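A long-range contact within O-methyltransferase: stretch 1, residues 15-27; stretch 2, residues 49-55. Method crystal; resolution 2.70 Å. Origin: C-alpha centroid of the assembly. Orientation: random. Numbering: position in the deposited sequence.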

# COMPACT_ATOMS: atom_id res chain seq x y z
N LEU A 15 0.22 17.33 9.64
CA LEU A 15 -0.48 16.09 9.40
C LEU A 15 0.49 14.91 9.30
O LEU A 15 0.22 13.83 9.82
CB LEU A 15 -1.33 16.20 8.13
CG LEU A 15 -2.40 15.13 7.92
CD1 LEU A 15 -3.29 15.01 9.15
CD2 LEU A 15 -3.22 15.42 6.68
N TYR A 16 1.62 15.14 8.65
CA TYR A 16 2.65 14.10 8.53
C TYR A 16 3.08 13.58 9.90
O TYR A 16 3.19 12.38 10.11
CB TYR A 16 3.86 14.62 7.75
CG TYR A 16 5.06 13.70 7.82
CD1 TYR A 16 5.12 12.53 7.07
CD2 TYR A 16 6.15 14.00 8.64
CE1 TYR A 16 6.21 11.69 7.13
CE2 TYR A 16 7.25 13.17 8.70
CZ TYR A 16 7.28 12.01 7.95
OH TYR A 16 8.37 11.18 8.02
N GLN A 17 3.34 14.50 10.83
CA GLN A 17 3.77 14.11 12.16
C GLN A 17 2.68 13.33 12.89
O GLN A 17 2.97 12.37 13.60
CB GLN A 17 4.17 15.35 12.98
CG GLN A 17 5.49 15.96 12.53
CD GLN A 17 6.65 15.00 12.63
OE1 GLN A 17 6.61 14.04 13.41
NE2 GLN A 17 7.69 15.24 11.85
N TYR A 18 1.44 13.75 12.71
CA TYR A 18 0.32 13.05 13.32
C TYR A 18 0.23 11.63 12.77
O TYR A 18 -0.05 10.68 13.50
CB TYR A 18 -1.00 13.78 13.07
CG TYR A 18 -2.20 12.95 13.45
CD1 TYR A 18 -2.62 12.88 14.77
CD2 TYR A 18 -2.90 12.22 12.50
CE1 TYR A 18 -3.69 12.11 15.13
CE2 TYR A 18 -3.98 11.44 12.85
CZ TYR A 18 -4.37 11.39 14.17
OH TYR A 18 -5.45 10.63 14.55
N LEU A 19 0.48 11.49 11.47
CA LEU A 19 0.42 10.18 10.82
C LEU A 19 1.43 9.22 11.45
O LEU A 19 1.10 8.08 11.75
CB LEU A 19 0.67 10.33 9.32
CG LEU A 19 0.61 9.07 8.45
CD1 LEU A 19 0.21 9.42 7.03
CD2 LEU A 19 1.95 8.33 8.47
N LEU A 20 2.66 9.69 11.64
CA LEU A 20 3.68 8.88 12.28
C LEU A 20 3.27 8.48 13.69
O LEU A 20 3.56 7.37 14.15
CB LEU A 20 5.03 9.60 12.31
CG LEU A 20 5.66 9.97 10.97
CD1 LEU A 20 6.99 10.68 11.20
CD2 LEU A 20 5.86 8.73 10.11
N GLN A 21 2.58 9.38 14.38
CA GLN A 21 2.18 9.13 15.76
C GLN A 21 1.12 8.04 15.88
O GLN A 21 1.01 7.40 16.92
CB GLN A 21 1.67 10.42 16.41
CG GLN A 21 2.76 11.47 16.62
CD GLN A 21 2.20 12.82 17.04
OE1 GLN A 21 1.00 12.96 17.27
NE2 GLN A 21 3.08 13.81 17.14
N VAL A 22 0.35 7.84 14.82
CA VAL A 22 -0.71 6.84 14.85
C VAL A 22 -0.46 5.67 13.90
O VAL A 22 -1.37 4.87 13.66
CB VAL A 22 -2.09 7.46 14.53
CG1 VAL A 22 -2.48 8.46 15.59
CG2 VAL A 22 -2.09 8.09 13.14
N SER A 23 0.76 5.56 13.38
CA SER A 23 1.06 4.47 12.45
C SER A 23 2.44 3.84 12.62
O SER A 23 2.59 2.62 12.53
CB SER A 23 0.84 4.91 11.00
OG SER A 23 1.88 5.75 10.54
N LEU A 24 3.46 4.67 12.85
CA LEU A 24 4.84 4.17 12.87
C LEU A 24 5.16 3.32 14.09
O LEU A 24 5.19 3.82 15.21
CB LEU A 24 5.84 5.33 12.77
CG LEU A 24 7.32 4.95 12.86
CD1 LEU A 24 7.71 4.06 11.68
CD2 LEU A 24 8.20 6.19 12.90
N ARG A 25 5.40 2.03 13.86
CA ARG A 25 5.75 1.10 14.93
C ARG A 25 7.17 0.58 14.73
O ARG A 25 7.38 -0.60 14.48
CB ARG A 25 4.81 -0.11 14.91
CG ARG A 25 3.34 0.20 15.11
CD ARG A 25 2.55 -1.09 15.00
NE ARG A 25 1.14 -0.95 15.37
CZ ARG A 25 0.29 -1.97 15.43
NH1 ARG A 25 0.71 -3.20 15.14
NH2 ARG A 25 -0.97 -1.77 15.77
N GLU A 26 8.15 1.47 14.84
CA GLU A 26 9.54 1.11 14.58
C GLU A 26 10.11 0.21 15.67
O GLU A 26 10.09 0.57 16.85
CB GLU A 26 10.40 2.36 14.42
CG GLU A 26 11.77 2.09 13.82
CD GLU A 26 12.62 3.33 13.75
OE1 GLU A 26 13.45 3.44 12.82
OE2 GLU A 26 12.46 4.20 14.62
N PRO A 27 10.62 -0.97 15.28
CA PRO A 27 11.28 -1.85 16.25
C PRO A 27 12.55 -1.19 16.78
O PRO A 27 13.32 -0.64 15.99
CB PRO A 27 11.64 -3.08 15.41
CG PRO A 27 10.71 -3.03 14.23
CD PRO A 27 10.53 -1.57 13.94
N ALA A 49 13.07 5.29 4.58
CA ALA A 49 12.20 5.91 5.58
C ALA A 49 11.53 4.84 6.43
O ALA A 49 11.02 3.84 5.91
CB ALA A 49 11.16 6.78 4.89
N PRO A 50 11.53 5.04 7.76
CA PRO A 50 10.94 4.06 8.67
C PRO A 50 9.52 3.68 8.26
O PRO A 50 9.16 2.50 8.30
CB PRO A 50 10.93 4.80 10.01
CG PRO A 50 12.07 5.74 9.91
CD PRO A 50 12.12 6.18 8.48
N GLU A 51 8.74 4.67 7.84
CA GLU A 51 7.35 4.43 7.48
C GLU A 51 7.22 3.67 6.16
O GLU A 51 6.31 2.86 5.99
CB GLU A 51 6.55 5.73 7.42
CG GLU A 51 7.01 6.72 6.36
CD GLU A 51 8.06 7.68 6.87
OE1 GLU A 51 8.87 7.29 7.73
OE2 GLU A 51 8.07 8.85 6.42
N GLN A 52 8.13 3.92 5.22
CA GLN A 52 8.11 3.21 3.95
C GLN A 52 8.51 1.75 4.16
O GLN A 52 7.91 0.84 3.59
CB GLN A 52 9.03 3.87 2.92
CG GLN A 52 8.84 3.31 1.52
CD GLN A 52 9.88 3.80 0.53
OE1 GLN A 52 10.98 3.25 0.46
NE2 GLN A 52 9.54 4.82 -0.24
N ALA A 53 9.54 1.54 4.97
CA ALA A 53 10.00 0.19 5.29
C ALA A 53 8.89 -0.60 5.97
O ALA A 53 8.73 -1.80 5.72
CB ALA A 53 11.22 0.25 6.19
N GLN A 54 8.13 0.06 6.82
CA GLN A 54 7.04 -0.59 7.54
C GLN A 54 5.98 -1.10 6.57
O GLN A 54 5.39 -2.16 6.79
CB GLN A 54 6.41 0.36 8.55
CG GLN A 54 5.22 -0.22 9.29
CD GLN A 54 4.83 0.61 10.49
OE1 GLN A 54 5.69 1.15 11.19
NE2 GLN A 54 3.53 0.72 10.74
N LEU A 55 5.74 -0.34 5.50
CA LEU A 55 4.81 -0.75 4.46
C LEU A 55 5.34 -1.97 3.73
O LEU A 55 4.58 -2.87 3.38
CB LEU A 55 4.60 0.40 3.46
CG LEU A 55 3.98 0.07 2.10
CD1 LEU A 55 2.58 -0.52 2.26
CD2 LEU A 55 3.96 1.30 1.21

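The contact between the end of one helix, with the loop that follows it, and the first turns of another is held by three hydrogen bonds, all of which use side chains that reach from the second stretch. Two of them come from a single residue, Q54. Its CA-to-CB bond points toward the first stretch, and with chi1 and chi2 both t the chain extends far enough to place its amide against the loop backbone. There NE2 donates to the carbonyl O of S23 at 2.8 Å, while OE1 accepts from the backbone N of R25, also at 2.8 Å; the N-H...acceptor angles of 162° and 166° make both bonds nearly straight. A carboxamide suits this site because it offers a donor and an acceptor side by side, and the loop presents the matching pair on the two sides of L24. The side chain of Q54 thus supplies partners to the backbone O of S23 and the backbone N of R25. NE2 is also hydrogen-bonded elsewhere in the structure.

The third bond lies further back along the first helix. Y16 has its CB directed sideways, but its long t side chain carries the hydroxyl to the buried carboxylate of E51, where OH donates to OE2 at 2.8 Å. The carboxylate oxygen sits at the edge of the tyrosine ring, near its plane, as expected for a partner of the phenolic group. Both OH and OE2 have further hydrogen bonds elsewhere in the structure. L20 packs beside this polar pair, its CD2 lying 4.1 Å from CD of E51.

Between the polar sites, L24 provides the apolar part of the contact. Its CA lies 6.0 Å from the CA of E51, and its side chain, t at chi1 and p at chi2, brings CD1 to 3.7 Å from CB of P50 and 3.6 Å from OE1 of Q54. P50 points toward the loop and offers a compact hydrocarbon surface in the first turn of its helix, just after the N-cap residue A49. The aliphatic ring also meets E26, whose OE1 is 4.0 Å from CG of P50; that oxygen is hydrogen-bonded elsewhere. R25 contributes its backbone, while the end of its side chain leads away.

Within the first stretch, S23 uses its p rotamer to donate from OG to the carbonyl O of L19 at 2.7 Å; the carbonyl O of S23 accepts from NE2 of Q54. Altogether the two stretches bury 352 Å², summed over both sides.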